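Local structure of putative uncharacterized protein (Pyrococcus abyssi virus 1, 4HR1) at residues K24-T29 with V99-G104; K34-Q39 with I93-R98; K44-E49 with E86-Q91; V54-Y59 with Y75-K80. The protein is of unknown function, but folds as a helical bundle related by sequence to a bromodomain-like family and forms a two-chain assembly. All blocks are in the same frame, centred on the assembly; numbering follows the deposited sequence.

Interactions 2, 3 and 4 follow one another along the pairing of helix 34-63 with helix 72-98, with centres about 13 Å apart from 2 to 3 and about 16 Å from 3 to 4. Interaction 1 joins helix 5-30 to the loop leaving helix 72-98; its centre lies about 9 Å from that of interaction 2, and the two touch through Met27, Val99, Glu36 and Glu95. The contacts nest 4 inside 3 inside 2 inside 1: the first three close the hairpin from its turn outward, and interaction 1 the outer loop with helix 5-30. Interactions 1 and 4 lie at opposite ends of the bundle, centres about 33 Å apart, and both meet the second chain.

Interaction 1: K24-T29 with V99-G104; sequences KGYMET and VGLAQG
The Tyr26 ring is overlapped by the isobutyl end of Leu101, whose CD1 sits over one face, displaced toward the rim. Leu101 CD1 lies 3.8 Å from the ring centroid and 24° off the normal, which fits a CH-pi contact; its nearest ring atom is Tyr26 CD1, at 3.5 Å. The other methyl, Leu101 CD2, reaches Tyr26 CG at 3.7 Å, and the two side chains run alongside in opposing senses. Tyr26 CG is anti to the backbone N (chi1 167°), carrying the ring off helix 5-30 toward the loop. At the far end of the ring, Tyr26 OH donates a hydrogen bond to Val99 O over 3.1 Å. That oxygen lies at the ring edge, near its plane, while the hydroxyl approaches from above the carbonyl plane of Val99, 36° out of it. Val99 adds an apolar touch, CG2 to Tyr26 CE2 at 3.7 Å. Its other branch, CG1, meets the selenomethionine Met27 at CE, 3.4 Å away, the two side chains lying roughly perpendicular. Gly100, with positive phi, ends the preceding helix in a Schellman motif, and its carbonyl carbon passes 3.3 Å from Tyr26 OH. The hydroxyl is thus seated against the chain just where helix 72-98 gives way to the loop. Met27 also packs on Glu36 and Val40 of helix 34-63, Leu101 continues to Met96 of helix 72-98 and Ile111 of helix 109-119, and the Tyr26 ring meets an aromatic ring of the neighbouring chain.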
# COMPACT_ATOMS: atom_id res chain seq x y z
N LYS A 24 -4.35 12.16 -6.59
CA LYS A 24 -3.11 12.89 -6.87
C LYS A 24 -2.97 13.07 -8.39
O LYS A 24 -2.81 14.20 -8.87
CB LYS A 24 -1.91 12.12 -6.31
CG LYS A 24 -0.94 12.96 -5.49
CD LYS A 24 -0.95 12.58 -4.01
CE LYS A 24 0.34 11.93 -3.55
NZ LYS A 24 0.38 10.48 -3.85
N GLY A 25 -3.11 11.95 -9.12
CA GLY A 25 -3.05 11.87 -10.57
C GLY A 25 -4.11 12.67 -11.29
O GLY A 25 -3.81 13.36 -12.27
N TYR A 26 -5.37 12.59 -10.79
CA TYR A 26 -6.50 13.35 -11.35
C TYR A 26 -6.21 14.84 -11.24
O TYR A 26 -6.47 15.59 -12.18
CB TYR A 26 -7.82 12.99 -10.63
CG TYR A 26 -8.96 13.94 -10.95
CD1 TYR A 26 -9.61 13.90 -12.18
CD2 TYR A 26 -9.36 14.91 -10.04
CE1 TYR A 26 -10.65 14.77 -12.48
CE2 TYR A 26 -10.39 15.81 -10.34
CZ TYR A 26 -11.04 15.73 -11.56
OH TYR A 26 -12.06 16.59 -11.86
N MSE A 27 -5.66 15.26 -10.08
CA MSE A 27 -5.32 16.63 -9.74
C MSE A 27 -4.19 17.21 -10.56
O MSE A 27 -4.25 18.38 -10.91
CB MSE A 27 -5.03 16.76 -8.25
CG MSE A 27 -6.29 16.63 -7.42
SE MSE A 27 -6.04 17.01 -5.55
CE MSE A 27 -7.89 17.09 -5.07
N GLU A 28 -3.15 16.39 -10.85
CA GLU A 28 -2.01 16.78 -11.68
C GLU A 28 -2.50 17.05 -13.12
O GLU A 28 -2.19 18.11 -13.68
CB GLU A 28 -0.94 15.68 -11.68
CG GLU A 28 0.11 15.85 -10.59
CD GLU A 28 0.29 14.68 -9.65
OE1 GLU A 28 0.08 14.86 -8.43
OE2 GLU A 28 0.66 13.58 -10.12
N THR A 29 -3.30 16.11 -13.69
CA THR A 29 -3.88 16.17 -15.04
C THR A 29 -4.92 17.30 -15.20
O THR A 29 -5.15 17.75 -16.33
CB THR A 29 -4.45 14.79 -15.42
OG1 THR A 29 -3.55 13.77 -15.00
CG2 THR A 29 -4.73 14.65 -16.91
N VAL A 99 -14.00 17.45 -5.96
CA VAL A 99 -13.01 17.94 -6.92
C VAL A 99 -13.38 17.83 -8.40
O VAL A 99 -12.61 18.26 -9.27
CB VAL A 99 -11.57 17.51 -6.56
CG1 VAL A 99 -11.23 17.94 -5.14
CG2 VAL A 99 -11.35 16.01 -6.73
N GLY A 100 -14.59 17.34 -8.67
CA GLY A 100 -15.11 17.21 -10.02
C GLY A 100 -14.99 15.82 -10.62
O GLY A 100 -15.41 15.60 -11.76
N LEU A 101 -14.40 14.89 -9.86
CA LEU A 101 -14.23 13.49 -10.23
C LEU A 101 -15.63 12.85 -10.22
O LEU A 101 -16.45 13.19 -9.36
CB LEU A 101 -13.31 12.81 -9.19
CG LEU A 101 -12.31 11.70 -9.55
CD1 LEU A 101 -12.02 11.62 -11.04
CD2 LEU A 101 -11.04 11.86 -8.76
N ALA A 102 -15.91 11.97 -11.21
CA ALA A 102 -17.19 11.28 -11.39
C ALA A 102 -18.37 12.26 -11.61
O ALA A 102 -19.39 12.20 -10.92
CB ALA A 102 -17.45 10.33 -10.23
N GLN A 103 -18.20 13.17 -12.59
CA GLN A 103 -19.17 14.21 -12.94
C GLN A 103 -20.43 13.60 -13.55
O GLN A 103 -21.50 13.69 -12.95
CB GLN A 103 -18.54 15.25 -13.88
CG GLN A 103 -19.12 16.65 -13.73
CD GLN A 103 -18.59 17.35 -12.51
OE1 GLN A 103 -17.42 17.74 -12.46
NE2 GLN A 103 -19.44 17.51 -11.51
N GLY A 104 -20.26 12.99 -14.72
CA GLY A 104 -21.32 12.28 -15.44
C GLY A 104 -21.17 10.80 -15.19
O GLY A 104 -20.91 10.02 -16.11

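Interaction 2: K34-Q39 with I93-R98; sequences KKELEQ and IVEMLR
Gln39 and Glu95 meet with their side chains crossing at about a right angle. Gln39 CG is anti to the carbonyl carbon and the chain runs on extended, bringing NE2 to 3.3 Å from Glu95 OE2. The donor angle is poor, and the amide and carboxylate planes stand 87° apart, so no hydrogen bond forms. Glu95 leaves its helix with CG anti to the backbone N, then bends at chi2 (65°), which brings CD round on the side of Arg98. Its OE1 takes two hydrogen bonds from one guanidinium, from Arg98 NE at 3.1 Å and from Arg98 NH2 at 2.8 Å, both part of one salt bridge. Arg98, bent at chi3, grips this single oxygen side-on, with OE1 in the guanidinium plane; NH2 meets it nearly along its C-O axis, NE from above the carboxylate plane. This probably offsets the negative charge of a buried carboxylate. Gln39 OE1 comes over a guanidinium face, 3.9 Å from Arg98 NH2. Thr33 N engages Glu36 OE1, while Glu36 O stands 3.5 Å from Glu95 OE2. The two helices run antiparallel at 164°, and Glu95 packs onto Leu23 and Met27 of helix 5-30, which covers this end of the pair.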
# COMPACT_ATOMS: atom_id res chain seq x y z
N LYS A 34 -4.76 24.82 -4.49
CA LYS A 34 -3.78 24.61 -3.42
C LYS A 34 -4.40 23.95 -2.17
O LYS A 34 -3.77 23.10 -1.54
CB LYS A 34 -3.08 25.93 -3.05
CG LYS A 34 -1.68 26.06 -3.65
CD LYS A 34 -1.08 27.45 -3.44
CE LYS A 34 -1.06 28.28 -4.70
NZ LYS A 34 0.07 27.91 -5.60
N LYS A 35 -5.66 24.33 -1.86
CA LYS A 35 -6.46 23.80 -0.75
C LYS A 35 -6.76 22.32 -1.01
O LYS A 35 -6.61 21.51 -0.10
CB LYS A 35 -7.78 24.58 -0.59
CG LYS A 35 -7.60 26.05 -0.23
CD LYS A 35 -8.30 27.00 -1.23
CE LYS A 35 -7.67 27.08 -2.61
NZ LYS A 35 -6.27 27.58 -2.59
N GLU A 36 -7.15 21.99 -2.26
CA GLU A 36 -7.48 20.63 -2.69
C GLU A 36 -6.30 19.65 -2.51
O GLU A 36 -6.50 18.56 -1.97
CB GLU A 36 -8.06 20.62 -4.11
CG GLU A 36 -9.48 21.18 -4.20
CD GLU A 36 -10.07 21.34 -5.60
OE1 GLU A 36 -9.30 21.61 -6.55
OE2 GLU A 36 -11.31 21.24 -5.73
N LEU A 37 -5.09 20.06 -2.90
CA LEU A 37 -3.87 19.25 -2.77
C LEU A 37 -3.44 19.09 -1.29
O LEU A 37 -2.82 18.08 -0.93
CB LEU A 37 -2.73 19.84 -3.60
CG LEU A 37 -2.95 19.84 -5.12
CD1 LEU A 37 -2.56 21.19 -5.71
CD2 LEU A 37 -2.20 18.69 -5.78
N GLU A 38 -3.79 20.10 -0.46
CA GLU A 38 -3.52 20.12 0.98
C GLU A 38 -4.40 19.07 1.64
O GLU A 38 -3.86 18.20 2.33
CB GLU A 38 -3.81 21.52 1.56
CG GLU A 38 -3.11 21.83 2.88
CD GLU A 38 -2.09 22.95 2.80
OE1 GLU A 38 -2.49 24.11 2.54
OE2 GLU A 38 -0.88 22.67 3.00
N GLN A 39 -5.74 19.11 1.38
CA GLN A 39 -6.76 18.18 1.89
C GLN A 39 -6.40 16.71 1.61
O GLN A 39 -6.55 15.86 2.50
CB GLN A 39 -8.15 18.48 1.29
CG GLN A 39 -8.78 19.81 1.72
CD GLN A 39 -10.03 20.18 0.93
OE1 GLN A 39 -11.08 20.51 1.49
NE2 GLN A 39 -9.95 20.16 -0.40
N ILE A 93 -13.96 9.48 -0.88
CA ILE A 93 -15.06 9.49 -1.85
C ILE A 93 -15.67 10.89 -1.90
O ILE A 93 -15.87 11.45 -2.98
CB ILE A 93 -16.09 8.36 -1.54
CG1 ILE A 93 -15.42 6.97 -1.62
CG2 ILE A 93 -17.30 8.44 -2.48
CD1 ILE A 93 -16.02 5.90 -0.77
N VAL A 94 -15.87 11.48 -0.72
CA VAL A 94 -16.37 12.85 -0.57
C VAL A 94 -15.43 13.84 -1.28
O VAL A 94 -15.91 14.74 -1.97
CB VAL A 94 -16.60 13.17 0.94
CG1 VAL A 94 -16.78 14.66 1.19
CG2 VAL A 94 -17.80 12.39 1.48
N GLU A 95 -14.10 13.66 -1.12
CA GLU A 95 -13.08 14.50 -1.76
C GLU A 95 -13.13 14.36 -3.27
O GLU A 95 -13.14 15.38 -3.97
CB GLU A 95 -11.66 14.22 -1.22
CG GLU A 95 -10.56 15.11 -1.79
CD GLU A 95 -10.63 16.59 -1.48
OE1 GLU A 95 -11.48 17.00 -0.65
OE2 GLU A 95 -9.80 17.35 -2.05
N MET A 96 -13.16 13.09 -3.77
CA MET A 96 -13.26 12.77 -5.20
C MET A 96 -14.43 13.57 -5.79
O MET A 96 -14.22 14.39 -6.68
CB MET A 96 -13.50 11.25 -5.40
CG MET A 96 -12.28 10.39 -5.27
SD MET A 96 -12.73 8.65 -5.35
CE MET A 96 -11.19 7.97 -5.48
N LEU A 97 -15.64 13.42 -5.20
CA LEU A 97 -16.86 14.11 -5.62
C LEU A 97 -16.79 15.63 -5.60
O LEU A 97 -17.33 16.28 -6.50
CB LEU A 97 -18.06 13.61 -4.82
CG LEU A 97 -18.47 12.19 -5.15
CD1 LEU A 97 -19.19 11.54 -4.00
CD2 LEU A 97 -19.25 12.11 -6.47
N ARG A 98 -16.10 16.19 -4.60
CA ARG A 98 -15.90 17.63 -4.41
C ARG A 98 -14.97 18.24 -5.46
O ARG A 98 -15.11 19.42 -5.80
CB ARG A 98 -15.29 17.88 -3.02
CG ARG A 98 -15.78 19.16 -2.34
CD ARG A 98 -14.76 19.81 -1.40
NE ARG A 98 -13.96 18.86 -0.62
CZ ARG A 98 -14.33 18.30 0.53
NH1 ARG A 98 -15.53 18.56 1.04
NH2 ARG A 98 -13.52 17.47 1.17

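Interaction 3: K44-E49 with E86-Q91; sequences KERVDE and EDIKEQ
Midway along the antiparallel pairing of helix 34-63 with helix 72-98 in this helical bundle, Arg46 and Val47 straddle Ile88. The segment axes run at 166° with a closest approach of 10.6 Å, and Val47 and Ile88 hold the nearest CA pair across the contact. The two branches of Ile88 serve different partners. Its CG2, anti to the backbone N, meets Val47 CG2 at 3.5 Å in an apolar contact. Its CG1, anti to the carbonyl carbon (chi1 -63°), heads for Arg46, coming 3.5 Å from NH1. The terminal CD1 continues beneath the same guanidinium face, near the centre of the group and 4.2 Å from its plane. Bends at chi2 and chi3 of Arg46 turn CD and NE toward helix 72-98, and the guanidinium then lies over Ile88. The amide of Gln91 borders the guanidinium edge, the two planes 70° apart, and Asp87 CB lies 4.0 Å from Arg46 NH1. On another side of helix 34-63, Lys44 NZ hydrogen-bonds Asp48 OD1 over 3.1 Å on the syn lone pair. A long salt bridge to Glu45 extends this into a network, and Asp48 OD2 pairs with Arg17 of helix 5-30. Behind the apolar contact, Val47 packs on Ile20 and Ile88 on Leu16, both of helix 5-30. Chemically, the Arg46 group is supported by hydrocarbon beneath it while the Gln91 amide and Asp87 CB lie at its rim; Asp87 OD2, 5.2 Å from Arg46 NH1, is not in contact but probably contributes favourable electrostatics at longer range.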
# COMPACT_ATOMS: atom_id res chain seq x y z
N LYS A 44 -3.70 11.43 3.22
CA LYS A 44 -2.58 10.49 3.11
C LYS A 44 -1.90 10.29 4.49
O LYS A 44 -1.67 9.15 4.90
CB LYS A 44 -1.57 10.94 2.04
CG LYS A 44 -0.41 9.98 1.82
CD LYS A 44 0.70 10.63 1.00
CE LYS A 44 2.06 10.00 1.23
NZ LYS A 44 2.64 10.39 2.55
N GLU A 45 -1.66 11.41 5.22
CA GLU A 45 -1.06 11.36 6.55
C GLU A 45 -1.92 10.59 7.54
O GLU A 45 -1.38 9.77 8.27
CB GLU A 45 -0.69 12.76 7.08
CG GLU A 45 0.74 13.16 6.77
CD GLU A 45 1.77 12.09 7.07
OE1 GLU A 45 2.33 11.53 6.10
OE2 GLU A 45 1.90 11.71 8.26
N ARG A 46 -3.27 10.80 7.50
CA ARG A 46 -4.23 10.05 8.34
C ARG A 46 -4.13 8.54 8.05
O ARG A 46 -4.19 7.74 8.99
CB ARG A 46 -5.67 10.54 8.10
CG ARG A 46 -6.16 11.61 9.08
CD ARG A 46 -7.15 11.06 10.10
NE ARG A 46 -8.46 10.76 9.52
CZ ARG A 46 -9.43 10.08 10.15
NH1 ARG A 46 -10.58 9.85 9.54
NH2 ARG A 46 -9.24 9.64 11.38
N VAL A 47 -3.89 8.16 6.77
CA VAL A 47 -3.74 6.75 6.39
C VAL A 47 -2.45 6.16 6.98
O VAL A 47 -2.49 5.07 7.58
CB VAL A 47 -3.86 6.49 4.86
CG1 VAL A 47 -3.75 5.00 4.53
CG2 VAL A 47 -5.16 7.06 4.31
N ASP A 48 -1.30 6.89 6.81
CA ASP A 48 -0.00 6.43 7.33
C ASP A 48 -0.03 6.24 8.85
O ASP A 48 0.52 5.25 9.34
CB ASP A 48 1.15 7.36 6.90
CG ASP A 48 1.32 7.59 5.40
OD1 ASP A 48 1.98 8.59 5.02
OD2 ASP A 48 0.77 6.78 4.61
N GLU A 49 -0.74 7.14 9.58
CA GLU A 49 -0.90 7.05 11.03
C GLU A 49 -1.60 5.76 11.45
O GLU A 49 -1.06 4.98 12.24
CB GLU A 49 -1.64 8.28 11.58
CG GLU A 49 -0.70 9.36 12.09
CD GLU A 49 -1.01 10.78 11.67
OE1 GLU A 49 -2.18 11.22 11.79
OE2 GLU A 49 -0.06 11.49 11.25
N GLU A 86 -12.44 3.15 7.62
CA GLU A 86 -13.71 3.30 6.92
C GLU A 86 -14.14 4.74 6.87
O GLU A 86 -14.63 5.17 5.84
CB GLU A 86 -14.77 2.32 7.43
CG GLU A 86 -15.89 2.05 6.44
CD GLU A 86 -15.57 1.33 5.14
OE1 GLU A 86 -16.40 1.41 4.21
OE2 GLU A 86 -14.55 0.61 5.08
N ASP A 87 -13.82 5.53 7.91
CA ASP A 87 -14.09 6.98 7.89
C ASP A 87 -13.19 7.65 6.86
O ASP A 87 -13.64 8.57 6.17
CB ASP A 87 -13.87 7.62 9.27
CG ASP A 87 -14.78 7.10 10.38
OD1 ASP A 87 -16.01 7.15 10.21
OD2 ASP A 87 -14.25 6.74 11.46
N ILE A 88 -11.93 7.16 6.72
CA ILE A 88 -10.98 7.71 5.74
C ILE A 88 -11.52 7.48 4.33
O ILE A 88 -11.59 8.43 3.54
CB ILE A 88 -9.51 7.21 5.96
CG1 ILE A 88 -8.96 7.70 7.35
CG2 ILE A 88 -8.60 7.71 4.84
CD1 ILE A 88 -7.84 6.83 7.97
N LYS A 89 -12.04 6.25 4.07
CA LYS A 89 -12.65 5.89 2.79
C LYS A 89 -13.77 6.89 2.44
O LYS A 89 -13.77 7.43 1.34
CB LYS A 89 -13.13 4.43 2.81
CG LYS A 89 -13.58 3.91 1.45
CD LYS A 89 -13.65 2.39 1.42
CE LYS A 89 -13.90 1.89 0.01
NZ LYS A 89 -13.74 0.41 -0.10
N GLU A 90 -14.65 7.18 3.42
CA GLU A 90 -15.77 8.11 3.29
C GLU A 90 -15.27 9.49 2.88
O GLU A 90 -15.77 10.06 1.92
CB GLU A 90 -16.53 8.18 4.64
CG GLU A 90 -17.98 8.64 4.56
CD GLU A 90 -18.25 10.12 4.78
OE1 GLU A 90 -19.45 10.47 4.91
OE2 GLU A 90 -17.29 10.92 4.82
N GLN A 91 -14.23 10.00 3.58
CA GLN A 91 -13.64 11.31 3.29
C GLN A 91 -12.93 11.34 1.93
O GLN A 91 -12.87 12.40 1.30
CB GLN A 91 -12.71 11.76 4.42
CG GLN A 91 -13.37 11.97 5.78
CD GLN A 91 -12.38 12.55 6.77
OE1 GLN A 91 -12.38 13.75 7.05
NE2 GLN A 91 -11.49 11.71 7.29

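Interaction 4: V54-Y59 with Y75-K80; sequences VNWDVY and YKEIQK
The two helical segments, with Val54 and Ile78 as the nearest CA pair at 6.8 Å, run at 121° to each other and approach to 10.7 Å between axes. Segment 54-59 is kinked: the regular i to i-4 bonding is interrupted at Trp56 and Asp57, and Asp57 N bonds Val54 O instead. Trp56 CG lies between the backbone N and the carbonyl carbon (chi1 63°), starting the indole on a course past the Glu77 side chain. There Trp56 NE1 donates to Glu77 OE1 over 2.9 Å, with a moderately bent N-H...O angle of 136°. The oxygen sits at the indole edge, near its plane, while the donor comes from above the carboxylate plane; NE1 also makes a weak hydrogen bond to Ala53 O. This is the closed end of the helical hairpin made by helices 34-63 and 72-98, just before and after their connecting loop, whose Leu70 packs on Trp56 and Asp57. Ile78 fills the middle of the contact: its CD1 touches Trp56 CZ2 at 3.5 Å, Asp57 CB at 3.7 Å and Val54 CG1 at 3.8 Å. Asp57 lies across Ile78 and also sets its CB over one face of the indole, toward the rim. Val54 turns onto Val9 and Ile13 of helix 5-30, and Ile78 onto Phe3. Tyr59, further along the same segment, meets an aromatic ring of the neighbouring chain edge-to-face.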
# COMPACT_ATOMS: atom_id res chain seq x y z
N VAL A 54 -1.37 -0.79 13.19
CA VAL A 54 -1.71 -2.20 12.93
C VAL A 54 -0.58 -3.14 12.46
O VAL A 54 -0.81 -4.36 12.38
CB VAL A 54 -3.01 -2.35 12.09
CG1 VAL A 54 -4.21 -1.79 12.83
CG2 VAL A 54 -2.86 -1.70 10.71
N ASN A 55 0.63 -2.59 12.17
CA ASN A 55 1.84 -3.33 11.74
C ASN A 55 2.12 -4.53 12.60
O ASN A 55 2.65 -5.54 12.12
CB ASN A 55 3.09 -2.43 11.81
CG ASN A 55 3.17 -1.31 10.81
OD1 ASN A 55 2.48 -1.29 9.78
ND2 ASN A 55 4.08 -0.36 11.08
N TRP A 56 1.82 -4.40 13.91
CA TRP A 56 2.01 -5.48 14.87
C TRP A 56 1.28 -6.73 14.41
O TRP A 56 1.88 -7.80 14.45
CB TRP A 56 1.58 -5.04 16.28
CG TRP A 56 0.12 -4.71 16.41
CD1 TRP A 56 -0.47 -3.48 16.23
CD2 TRP A 56 -0.94 -5.62 16.73
NE1 TRP A 56 -1.83 -3.58 16.41
CE2 TRP A 56 -2.15 -4.89 16.69
CE3 TRP A 56 -0.98 -6.99 17.03
CZ2 TRP A 56 -3.39 -5.48 16.96
CZ3 TRP A 56 -2.22 -7.58 17.26
CH2 TRP A 56 -3.40 -6.83 17.23
N ASP A 57 0.03 -6.57 13.87
CA ASP A 57 -0.78 -7.70 13.42
C ASP A 57 -0.30 -8.39 12.15
O ASP A 57 -0.47 -9.61 12.01
CB ASP A 57 -2.28 -7.39 13.40
CG ASP A 57 -3.13 -8.64 13.39
OD1 ASP A 57 -4.01 -8.75 12.51
OD2 ASP A 57 -2.82 -9.58 14.17
N VAL A 58 0.37 -7.63 11.27
CA VAL A 58 0.98 -8.17 10.07
C VAL A 58 2.03 -9.21 10.49
O VAL A 58 1.96 -10.34 10.02
CB VAL A 58 1.53 -7.06 9.15
CG1 VAL A 58 2.04 -7.62 7.83
CG2 VAL A 58 0.48 -5.98 8.92
N TYR A 59 2.93 -8.88 11.48
CA TYR A 59 3.87 -9.87 12.01
C TYR A 59 3.20 -10.86 12.96
O TYR A 59 3.41 -12.07 12.80
CB TYR A 59 5.13 -9.27 12.72
CG TYR A 59 6.03 -10.37 13.28
CD1 TYR A 59 6.59 -11.34 12.45
CD2 TYR A 59 6.18 -10.53 14.66
CE1 TYR A 59 7.32 -12.41 12.97
CE2 TYR A 59 6.95 -11.57 15.19
CZ TYR A 59 7.51 -12.52 14.34
OH TYR A 59 8.23 -13.58 14.84
N TYR A 75 -8.01 -7.72 19.23
CA TYR A 75 -9.23 -7.71 18.42
C TYR A 75 -9.92 -6.34 18.40
O TYR A 75 -10.24 -5.83 17.33
CB TYR A 75 -10.22 -8.77 18.93
CG TYR A 75 -11.42 -8.96 18.03
CD1 TYR A 75 -11.44 -9.96 17.06
CD2 TYR A 75 -12.54 -8.13 18.13
CE1 TYR A 75 -12.54 -10.12 16.21
CE2 TYR A 75 -13.64 -8.28 17.29
CZ TYR A 75 -13.63 -9.28 16.32
OH TYR A 75 -14.70 -9.45 15.48
N LYS A 76 -10.15 -5.74 19.60
CA LYS A 76 -10.82 -4.44 19.76
C LYS A 76 -10.06 -3.28 19.13
O LYS A 76 -10.67 -2.38 18.54
CB LYS A 76 -11.12 -4.15 21.25
CG LYS A 76 -12.24 -5.02 21.85
CD LYS A 76 -12.14 -5.13 23.38
CE LYS A 76 -12.85 -4.02 24.12
NZ LYS A 76 -12.50 -4.03 25.56
N GLU A 77 -8.71 -3.28 19.27
CA GLU A 77 -7.81 -2.28 18.71
C GLU A 77 -7.81 -2.42 17.17
O GLU A 77 -7.82 -1.40 16.49
CB GLU A 77 -6.39 -2.43 19.31
CG GLU A 77 -5.42 -1.30 19.00
CD GLU A 77 -4.74 -1.30 17.63
OE1 GLU A 77 -4.41 -2.40 17.12
OE2 GLU A 77 -4.53 -0.20 17.09
N ILE A 78 -7.85 -3.66 16.63
CA ILE A 78 -7.94 -3.91 15.19
C ILE A 78 -9.30 -3.34 14.67
O ILE A 78 -9.33 -2.63 13.65
CB ILE A 78 -7.79 -5.42 14.85
CG1 ILE A 78 -6.35 -5.92 14.99
CG2 ILE A 78 -8.37 -5.76 13.46
CD1 ILE A 78 -5.30 -5.28 13.99
N GLN A 79 -10.41 -3.67 15.39
CA GLN A 79 -11.76 -3.21 15.08
C GLN A 79 -11.89 -1.71 15.11
O GLN A 79 -12.57 -1.15 14.26
CB GLN A 79 -12.81 -3.88 15.98
CG GLN A 79 -13.08 -5.36 15.64
CD GLN A 79 -13.60 -5.63 14.23
OE1 GLN A 79 -13.22 -6.62 13.60
NE2 GLN A 79 -14.50 -4.79 13.71
N LYS A 80 -11.21 -1.05 16.06
CA LYS A 80 -11.24 0.41 16.16
C LYS A 80 -10.43 1.05 15.03
O LYS A 80 -10.77 2.13 14.58
CB LYS A 80 -10.74 0.88 17.53
CG LYS A 80 -11.79 0.80 18.63
CD LYS A 80 -11.22 0.49 20.02
CE LYS A 80 -10.55 1.66 20.71
NZ LYS A 80 -9.10 1.76 20.39